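Local coordinates for protein HPT domain (Escherichia coli, PDB 2A0B) that relays phosphoryl groups through a histidine as the phosphotransfer domain of the sensor kinase ArcB, which activates ArcA in anaerobic repression, at residues A[90-93]-A[94-98]; A[31-34]-A[35-38]; A[38-41]-A[42-45]. All blocks are in the same frame, centred on the assembly; numbering follows the deposited sequence. Where two conformers were deposited one is given.

Interaction 1 of 3, residues A[90-93]-A[94-98]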
ATOM      1  N   LEU A  90     -14.401  -9.270  -8.837  1.00 22.65           N
ATOM      2  CA  LEU A  90     -14.704  -8.070  -9.601  1.00 23.53           C
ATOM      3  C   LEU A  90     -14.695  -8.434 -11.097  1.00 22.61           C
ATOM      4  O   LEU A  90     -13.850  -9.163 -11.525  1.00 23.17           O
ATOM      5  CB  LEU A  90     -13.554  -7.054  -9.340  1.00 24.15           C
ATOM      6  CG  LEU A  90     -13.537  -6.396  -7.954  1.00 26.69           C
ATOM      7  CD1 LEU A  90     -12.278  -5.519  -7.817  1.00 25.69           C
ATOM      8  CD2 LEU A  90     -14.754  -5.589  -7.637  1.00 26.03           C
ATOM      9  N   PRO A  91     -15.710  -7.937 -11.777  1.00 25.16           N
ATOM     10  CA  PRO A  91     -15.756  -8.201 -13.245  1.00 26.78           C
ATOM     11  C   PRO A  91     -14.488  -7.791 -13.983  1.00 25.55           C
ATOM     12  O   PRO A  91     -14.077  -8.441 -14.964  1.00 28.16           O
ATOM     13  CB  PRO A  91     -16.901  -7.305 -13.687  1.00 28.13           C
ATOM     14  CG  PRO A  91     -17.753  -7.038 -12.507  1.00 29.81           C
ATOM     15  CD  PRO A  91     -16.809  -7.108 -11.308  1.00 26.53           C
ATOM     16  N   ALA A  92     -13.860  -6.686 -13.587  1.00 25.08           N
ATOM     17  CA  ALA A  92     -12.644  -6.202 -14.261  1.00 22.88           C
ATOM     18  C   ALA A  92     -11.356  -6.838 -13.814  1.00 22.41           C
ATOM     19  O   ALA A  92     -10.244  -6.571 -14.234  1.00 21.35           O
ATOM     20  CB  ALA A  92     -12.559  -4.701 -14.035  1.00 25.28           C
ATOM     21  N   TRP A  93     -11.365  -7.781 -12.803  1.00 18.77           N
ATOM     22  CA  TRP A  93     -10.137  -8.323 -12.277  1.00 18.70           C
ATOM     23  C   TRP A  93      -9.157  -8.925 -13.250  1.00 18.91           C
ATOM     24  O   TRP A  93      -7.987  -8.637 -13.331  1.00 18.82           O
ATOM     25  CB  TRP A  93     -10.436  -9.349 -11.105  1.00 19.67           C
ATOM     26  CG  TRP A  93      -9.224  -9.784 -10.335  1.00 18.89           C
ATOM     27  CD1 TRP A  93      -8.762  -9.135  -9.173  1.00 19.98           C
ATOM     28  CD2 TRP A  93      -8.334 -10.843 -10.562  1.00 19.09           C
ATOM     29  NE1 TRP A  93      -7.670  -9.829  -8.740  1.00 20.11           N
ATOM     30  CE2 TRP A  93      -7.327 -10.875  -9.523  1.00 20.24           C
ATOM     31  CE3 TRP A  93      -8.229 -11.860 -11.532  1.00 21.73           C
ATOM     32  CZ2 TRP A  93      -6.336 -11.825  -9.510  1.00 20.70           C
ATOM     33  CZ3 TRP A  93      -7.222 -12.791 -11.484  1.00 21.59           C
ATOM     34  CH2 TRP A  93      -6.235 -12.786 -10.481  1.00 23.37           C
ATOM     35  N   GLU A  94      -9.658  -9.837 -14.147  1.00 18.95           N
ATOM     36  CA  GLU A  94      -8.743 -10.454 -15.089  1.00 23.15           C
ATOM     37  C   GLU A  94      -8.162  -9.389 -16.075  1.00 19.17           C
ATOM     38  O   GLU A  94      -6.975  -9.562 -16.366  1.00 22.44           O
ATOM     39  CB  GLU A  94      -9.557 -11.490 -15.912  1.00 26.96           C
ATOM     40  CG  GLU A  94      -9.791 -12.791 -15.161  1.00 33.20           C
ATOM     41  CD  GLU A  94      -8.625 -13.744 -15.098  1.00 37.67           C
ATOM     42  OE1 GLU A  94      -7.635 -13.628 -15.852  1.00 41.68           O
ATOM     43  OE2 GLU A  94      -8.641 -14.699 -14.272  1.00 39.80           O
ATOM     44  N   ASP A  95      -8.997  -8.442 -16.405  1.00 21.02           N
ATOM     45  CA  ASP A  95      -8.489  -7.429 -17.372  1.00 21.67           C
ATOM     46  C   ASP A  95      -7.456  -6.486 -16.746  1.00 21.89           C
ATOM     47  O   ASP A  95      -6.597  -5.940 -17.411  1.00 22.54           O
ATOM     48  CB  ASP A  95      -9.589  -6.516 -17.840  1.00 22.05           C
ATOM     49  CG  ASP A  95     -10.529  -7.165 -18.949  1.00 19.94           C
ATOM     50  OD1 ASP A  95     -10.053  -8.177 -19.401  1.00 27.35           O
ATOM     51  OD2 ASP A  95     -11.559  -6.498 -18.877  1.00 24.68           O
ATOM     52  N   ASN A  96      -7.652  -6.193 -15.432  1.00 20.45           N
ATOM     53  CA  ASN A  96      -6.907  -5.089 -14.845  1.00 21.63           C
ATOM     54  C   ASN A  96      -5.911  -5.499 -13.755  1.00 19.12           C
ATOM     55  O   ASN A  96      -5.096  -4.598 -13.475  1.00 19.90           O
ATOM     56  CB  ASN A  96      -7.987  -4.192 -14.204  1.00 24.20           C
ATOM     57  CG  ASN A  96      -8.727  -3.328 -15.229  1.00 30.36           C
ATOM     58  OD1 ASN A  96      -8.223  -3.339 -16.358  1.00 31.25           O
ATOM     59  ND2 ASN A  96      -9.761  -2.641 -14.813  1.00 30.35           N
ATOM     60  N   VAL A  97      -5.884  -6.757 -13.373  1.00 18.95           N
ATOM     61  CA  VAL A  97      -4.914  -7.015 -12.242  1.00 18.72           C
ATOM     62  C   VAL A  97      -3.497  -6.748 -12.583  1.00 20.21           C
ATOM     63  O   VAL A  97      -2.680  -6.233 -11.785  1.00 21.59           O
ATOM     64  CB  VAL A  97      -5.213  -8.422 -11.710  1.00 20.04           C
ATOM     65  CG1 VAL A  97      -4.730  -9.524 -12.636  1.00 21.12           C
ATOM     66  CG2 VAL A  97      -4.528  -8.490 -10.327  1.00 23.82           C
ATOM     67  N   GLY A  98      -3.028  -7.025 -13.838  1.00 19.29           N
ATOM     68  CA  GLY A  98      -1.626  -6.716 -14.186  1.00 20.44           C
ATOM     69  C   GLY A  98      -1.453  -5.175 -14.187  1.00 18.60           C
ATOM     70  O   GLY A  98      -0.308  -4.794 -13.844  1.00 21.04           O
TER
HETATM   71  O   HOH W   1     -12.465 -10.940 -13.727  1.00 27.60           O
HETATM   72  O   HOH W   2     -11.801  -8.890 -16.566  1.00 28.57           O
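With CG of Trp-93 anti to the backbone N (chi1 -170°), the indole swings along the helix toward Val-97, whose chi1 of 74° sets CG1 between N and the carbonyl carbon and turns CG2, anti to N, against the ring. The two side chains meet one helical turn apart: Val-97 CB stands over one face of the five-membered ring, 4.0 Å from its centroid, in a CH-pi contact, while Val-97 CG2 lies 3.8 Å from Trp-93 CE2. Glu-94, bent at chi2, sets CD at the ring's edge, with OE2 3.7 Å from Trp-93 CZ3 and the carboxylate plane turned 77° from the indole. The backbone beneath starts the helix: Val-97 N donates to Trp-93 O at 2.8 Å, and Asn-96 N to Ala-92 O at 2.9 Å. The N-H groups of Glu-94 and Asp-95 in the first turn are met by water: one water bridges Leu-90 O and Glu-94 N, and a second links Pro-91 O to Asp-95 N, 2.8 Å from each. Trp-93 NE1 bonds to Ile-85 O, which ties the ring to the end of helix 76-85, and Ile-59 of helix 56-72 touches both Trp-93 and Val-97. A serine in place of Trp-93 would probably leave Ile-85 O without this donor and open a gap beside Val-97 and Ile-59. The arrangement is a type I beta turn, Leu-90 to Trp-93, leading directly into helix 93-122 of the HPt four-helix bundle, with tryptophan packed inward at the start of that helix.

Interaction 2 of 3, residues A[31-34]-A[35-38]; sequences DGLA and VFEK
Helix 26-52, one of the long helices of the HPt bundle, runs through residues 31-38 as a regular alpha helix, and Leu-33 and Phe-36 meet on its buried side. Leu-33 CD1 comes to 4.4 Å from Phe-36 CD2, a loose apolar contact in which the methyl approaches the ring obliquely. Phe-36 CG is anti to the backbone N (chi1 -179°), which leads the ring away from the 31-34 turn into the protein, while its CB stays 3.5 Å from Leu-33 O. The backbone supplies four successive i to i+4 bonds. Glu-37 N to Leu-33 O is the straightest, with an N-H...O angle of 167° at 2.9 Å, and Phe-36 N reaches Gly-32 O at the same length. Val-35 N to Asp-31 O and Lys-38 N to Ala-34 O, both on the more exposed side, are longer at 3.2 Å. In the four-helix bundle this stretch faces two neighbours: Phe-36 lies against Ala-69 and Ala-70 of helix 56-72 and Val-112 of helix 93-122, and Leu-33 packs on Leu-115 of the latter. Glu-37 edges this interface. Its CG, beside its own backbone N, sits 3.4 Å from Leu-33 O, and its OE2 forms a salt bridge with Lys-116, joining helix 26-52 to helix 93-122 by charge next to the apolar contacts. Asp-31 has its salt bridge within the same helix, from OD2 to Lys-27 one turn earlier. On the outer side Val-35 CG2 rests 3.5 Å from Asp-31 O, over the preceding turn.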
ATOM      1  N   ASP A  31       8.695   4.521  12.504  1.00 25.09           N
ATOM      2  CA  ASP A  31       9.302   3.215  12.565  1.00 26.75           C
ATOM      3  C   ASP A  31       8.545   2.181  11.689  1.00 23.49           C
ATOM      4  O   ASP A  31       9.204   1.314  11.142  1.00 25.20           O
ATOM      5  CB  ASP A  31       9.308   2.638  13.999  1.00 30.66           C
ATOM      6  CG  ASP A  31      10.274   3.415  14.884  1.00 34.04           C
ATOM      7  OD1 ASP A  31      11.123   4.151  14.363  1.00 35.47           O
ATOM      8  OD2 ASP A  31      10.147   3.259  16.125  1.00 35.70           O
ATOM      9  N   GLY A  32       7.241   2.252  11.717  1.00 23.70           N
ATOM     10  CA  GLY A  32       6.373   1.334  10.950  1.00 23.21           C
ATOM     11  C   GLY A  32       6.668   1.598   9.439  1.00 24.18           C
ATOM     12  O   GLY A  32       6.773   0.623   8.729  1.00 23.14           O
ATOM     13  N   LEU A  33       6.732   2.880   9.119  1.00 23.86           N
ATOM     14  CA  LEU A  33       7.010   3.197   7.709  1.00 25.08           C
ATOM     15  C   LEU A  33       8.330   2.689   7.259  1.00 25.78           C
ATOM     16  O   LEU A  33       8.545   2.227   6.115  1.00 24.37           O
ATOM     17  CB  LEU A  33       6.874   4.711   7.538  1.00 25.58           C
ATOM     18  CG  LEU A  33       6.858   5.191   6.077  1.00 27.75           C
ATOM     19  CD1 LEU A  33       5.750   4.488   5.296  1.00 28.66           C
ATOM     20  CD2 LEU A  33       6.622   6.691   6.067  1.00 28.14           C
ATOM     21  N   ALA A  34       9.403   2.709   8.076  1.00 22.37           N
ATOM     22  CA  ALA A  34      10.708   2.198   7.730  1.00 22.45           C
ATOM     23  C   ALA A  34      10.661   0.712   7.477  1.00 23.66           C
ATOM     24  O   ALA A  34      11.303   0.158   6.581  1.00 25.42           O
ATOM     25  CB  ALA A  34      11.730   2.533   8.825  1.00 24.06           C
ATOM     26  N   VAL A  35       9.836  -0.038   8.259  1.00 21.98           N
ATOM     27  CA  VAL A  35       9.676  -1.433   8.042  1.00 21.33           C
ATOM     28  C   VAL A  35       8.891  -1.689   6.699  1.00 20.39           C
ATOM     29  O   VAL A  35       9.330  -2.563   5.969  1.00 22.84           O
ATOM     30  CB  VAL A  35       8.898  -2.160   9.176  1.00 23.62           C
ATOM     31  CG1 VAL A  35       8.582  -3.599   8.840  1.00 22.18           C
ATOM     32  CG2 VAL A  35       9.850  -2.087  10.382  1.00 24.77           C
ATOM     33  N   PHE A  36       7.915  -0.876   6.484  1.00 20.28           N
ATOM     34  CA  PHE A  36       7.117  -1.022   5.206  1.00 20.15           C
ATOM     35  C   PHE A  36       8.074  -0.825   4.030  1.00 21.00           C
ATOM     36  O   PHE A  36       7.990  -1.659   3.095  1.00 22.01           O
ATOM     37  CB  PHE A  36       6.011  -0.007   5.212  1.00 21.07           C
ATOM     38  CG  PHE A  36       5.099  -0.062   3.990  1.00 22.75           C
ATOM     39  CD1 PHE A  36       4.062  -0.963   3.955  1.00 23.87           C
ATOM     40  CD2 PHE A  36       5.328   0.832   2.966  1.00 23.51           C
ATOM     41  CE1 PHE A  36       3.227  -0.961   2.815  1.00 24.66           C
ATOM     42  CE2 PHE A  36       4.519   0.801   1.820  1.00 22.41           C
ATOM     43  CZ  PHE A  36       3.467  -0.076   1.775  1.00 23.56           C
ATOM     44  N   GLU A  37       8.887   0.229   4.098  1.00 20.35           N
ATOM     45  CA  GLU A  37       9.811   0.415   2.938  1.00 23.99           C
ATOM     46  C   GLU A  37      10.759  -0.707   2.694  1.00 24.98           C
ATOM     47  O   GLU A  37      11.204  -1.028   1.580  1.00 25.92           O
ATOM     48  CB  GLU A  37      10.692   1.645   3.203  1.00 27.62           C
ATOM     49  CG  GLU A  37      10.059   3.003   3.147  1.00 34.29           C
ATOM     50  CD  GLU A  37      11.221   4.000   3.319  1.00 36.03           C
ATOM     51  OE1 GLU A  37      11.948   4.214   2.353  1.00 38.80           O
ATOM     52  OE2 GLU A  37      11.448   4.457   4.438  1.00 40.76           O
ATOM     53  N   LYS A  38      11.253  -1.431   3.751  1.00 21.51           N
ATOM     54  CA  LYS A  38      12.155  -2.527   3.522  1.00 24.56           C
ATOM     55  C   LYS A  38      11.464  -3.784   2.987  1.00 20.68           C
ATOM     56  O   LYS A  38      12.153  -4.594   2.397  1.00 21.75           O
ATOM     57  CB  LYS A  38      12.983  -2.849   4.772  1.00 29.79           C
ATOM     58  CG  LYS A  38      12.582  -3.933   5.714  1.00 35.64           C
ATOM     59  CD  LYS A  38      13.741  -4.255   6.675  1.00 38.08           C
ATOM     60  CE  LYS A  38      13.382  -3.862   8.099  1.00 40.71           C
ATOM     61  NZ  LYS A  38      14.560  -4.147   8.986  1.00 42.03           N
TER

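Interaction 3 of 3, residues A[38-41]-A[42-45]; sequences KMMP and GYVS
Met-39 and Met-40 both touch Tyr-43 at a proline kink in helix 26-52 of the HPt bundle, the ring meeting one methionine over its face and the other obliquely. Met-39 CB forms a CH-pi contact over the face, 4.0 Å from the ring centroid and 3.6 Å from Tyr-43 CZ, and the chain then bends at chi2 and chi3 to bring CE to 3.8 Å from Tyr-43 OH. Met-39 O lies over a face too, offset toward the rim. Tyr-43 reaches back along the helix because its CG stands beside the backbone N (chi1 -65°). Met-40 crosses the tyrosine at about a right angle, with SD 4.0 Å from Tyr-43 CD2, a Met-aromatic contact. Among aliphatic groups, Met-40 CE meets Val-44 CG2 at 4.1 Å. These side chains continue into the bundle: Met-40 touches Met-104 and Trp-108 of helix 93-122, and Tyr-43 touches Lys-65 and Ile-66 of helix 56-72, about 10 Å between its side chain and that of the phosphorylation site, His-64. Hydrogen bonds carry the helix past the kink, where Pro-41 has no N-H to offer the turn before. Tyr-43 N donates to Met-39 O, and Val-44 N to Met-40 O; a water accepts from Gly-42 N and donates to Lys-38 O, bridging the opened turn. Pro-41 O accepts from Ser-45 N at 3.0 Å, and in one of two conformers Ser-45 OG also donates to it, from the opposite face of the carbonyl plane, at 2.9 Å.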
ATOM      1  N   LYS A  38      11.253  -1.431   3.751  1.00 21.51           N
ATOM      2  CA  LYS A  38      12.155  -2.527   3.522  1.00 24.56           C
ATOM      3  C   LYS A  38      11.464  -3.784   2.987  1.00 20.68           C
ATOM      4  O   LYS A  38      12.153  -4.594   2.397  1.00 21.75           O
ATOM      5  CB  LYS A  38      12.983  -2.849   4.772  1.00 29.79           C
ATOM      6  CG  LYS A  38      12.582  -3.933   5.714  1.00 35.64           C
ATOM      7  CD  LYS A  38      13.741  -4.255   6.675  1.00 38.08           C
ATOM      8  CE  LYS A  38      13.382  -3.862   8.099  1.00 40.71           C
ATOM      9  NZ  LYS A  38      14.560  -4.147   8.986  1.00 42.03           N
ATOM     10  N   MET A  39      10.141  -3.913   3.273  1.00 20.42           N
ATOM     11  CA  MET A  39       9.498  -5.144   2.845  1.00 21.54           C
ATOM     12  C   MET A  39       8.847  -5.034   1.443  1.00 20.89           C
ATOM     13  O   MET A  39       8.722  -6.059   0.779  1.00 23.14           O
ATOM     14  CB  MET A  39       8.352  -5.524   3.792  1.00 22.02           C
ATOM     15  CG  MET A  39       8.847  -5.671   5.254  1.00 24.16           C
ATOM     16  SD  MET A  39      10.135  -6.881   5.498  1.00 26.86           S
ATOM     17  CE  MET A  39       9.371  -8.381   4.998  1.00 26.20           C
ATOM     18  N   MET A  40       8.525  -3.797   1.107  1.00 21.25           N
ATOM     19  CA  MET A  40       7.762  -3.622  -0.159  1.00 22.12           C
ATOM     20  C   MET A  40       8.484  -4.096  -1.395  1.00 23.92           C
ATOM     21  O   MET A  40       7.800  -4.716  -2.264  1.00 22.23           O
ATOM     22  CB  MET A  40       7.265  -2.199  -0.293  1.00 24.37           C
ATOM     23  CG  MET A  40       5.882  -1.857   0.193  1.00 26.90           C
ATOM     24  SD  MET A  40       4.571  -2.906  -0.518  1.00 24.77           S
ATOM     25  CE  MET A  40       3.901  -1.858  -1.841  1.00 26.25           C
ATOM     26  N   PRO A  41       9.777  -3.918  -1.550  1.00 23.28           N
ATOM     27  CA  PRO A  41      10.442  -4.442  -2.738  1.00 22.41           C
ATOM     28  C   PRO A  41      10.183  -5.912  -2.945  1.00 24.99           C
ATOM     29  O   PRO A  41       9.850  -6.431  -4.058  1.00 23.93           O
ATOM     30  CB  PRO A  41      11.937  -4.152  -2.562  1.00 24.36           C
ATOM     31  CG  PRO A  41      11.939  -3.001  -1.630  1.00 25.62           C
ATOM     32  CD  PRO A  41      10.739  -3.180  -0.702  1.00 23.19           C
ATOM     33  N   GLY A  42      10.279  -6.745  -1.896  1.00 22.76           N
ATOM     34  CA  GLY A  42      10.028  -8.138  -1.955  1.00 21.67           C
ATOM     35  C   GLY A  42       8.571  -8.475  -2.178  1.00 20.11           C
ATOM     36  O   GLY A  42       8.269  -9.446  -2.898  1.00 23.16           O
ATOM     37  N   TYR A  43       7.614  -7.740  -1.619  1.00 20.29           N
ATOM     38  CA  TYR A  43       6.201  -7.973  -1.791  1.00 19.10           C
ATOM     39  C   TYR A  43       5.847  -7.712  -3.309  1.00 19.81           C
ATOM     40  O   TYR A  43       5.092  -8.519  -3.820  1.00 20.42           O
ATOM     41  CB  TYR A  43       5.299  -7.122  -0.898  1.00 21.02           C
ATOM     42  CG  TYR A  43       5.430  -7.407   0.636  1.00 19.98           C
ATOM     43  CD1 TYR A  43       6.108  -8.498   1.063  1.00 22.74           C
ATOM     44  CD2 TYR A  43       4.823  -6.444   1.428  1.00 19.89           C
ATOM     45  CE1 TYR A  43       6.186  -8.728   2.480  1.00 23.22           C
ATOM     46  CE2 TYR A  43       4.872  -6.642   2.859  1.00 20.69           C
ATOM     47  CZ  TYR A  43       5.568  -7.763   3.218  1.00 20.47           C
ATOM     48  OH  TYR A  43       5.645  -8.044   4.637  1.00 24.59           O
ATOM     49  N   VAL A  44       6.458  -6.663  -3.813  1.00 20.85           N
ATOM     50  CA  VAL A  44       6.067  -6.369  -5.249  1.00 21.53           C
ATOM     51  C   VAL A  44       6.716  -7.403  -6.144  1.00 23.99           C
ATOM     52  O   VAL A  44       6.035  -7.889  -7.077  1.00 21.73           O
ATOM     53  CB  VAL A  44       6.468  -4.942  -5.557  1.00 22.77           C
ATOM     54  CG1 VAL A  44       6.401  -4.707  -7.107  1.00 26.52           C
ATOM     55  CG2 VAL A  44       5.593  -3.882  -4.925  1.00 22.32           C
ATOM     56  N   SER A  45       7.938  -7.858  -5.864  1.00 23.89           N
ATOM     57  CA  SER A  45       8.547  -8.914  -6.646  1.00 24.88           C
ATOM     58  C   SER A  45       7.744 -10.200  -6.606  1.00 26.96           C
ATOM     59  O   SER A  45       7.608 -10.941  -7.595  1.00 26.40           O
ATOM     60  CB  SER A  45      10.005  -9.146  -6.246  0.50 26.35           C
ATOM     61  OG  SER A  45      10.712  -7.919  -6.388  0.50 27.88           O
TER
HETATM   62  O   HOH W   3      12.036  -6.673   0.525  1.00 31.98           O

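How the interactions relate
Interactions 2 and 3 are successive parts of helix 26-52, share Lys-38 and have centres about 11 Å apart; interaction 1 lies where helix 93-122 begins, about 29 Å from interaction 2 between centres and on the opposite side of the chain's centre. Each mixes buried and exposed residues, and all three put an aromatic side chain against helix 56-72. Interactions 2 and 3 also meet helix 93-122 from the side, whereas interaction 1 starts it. Chemistry follows place: 31-38 is unbroken helix with a charged edge, 38-45 a kink where sulfur and aromatic groups meet, and 90-98 a helix start. Water bridges backbone groups in interactions 1 and 3.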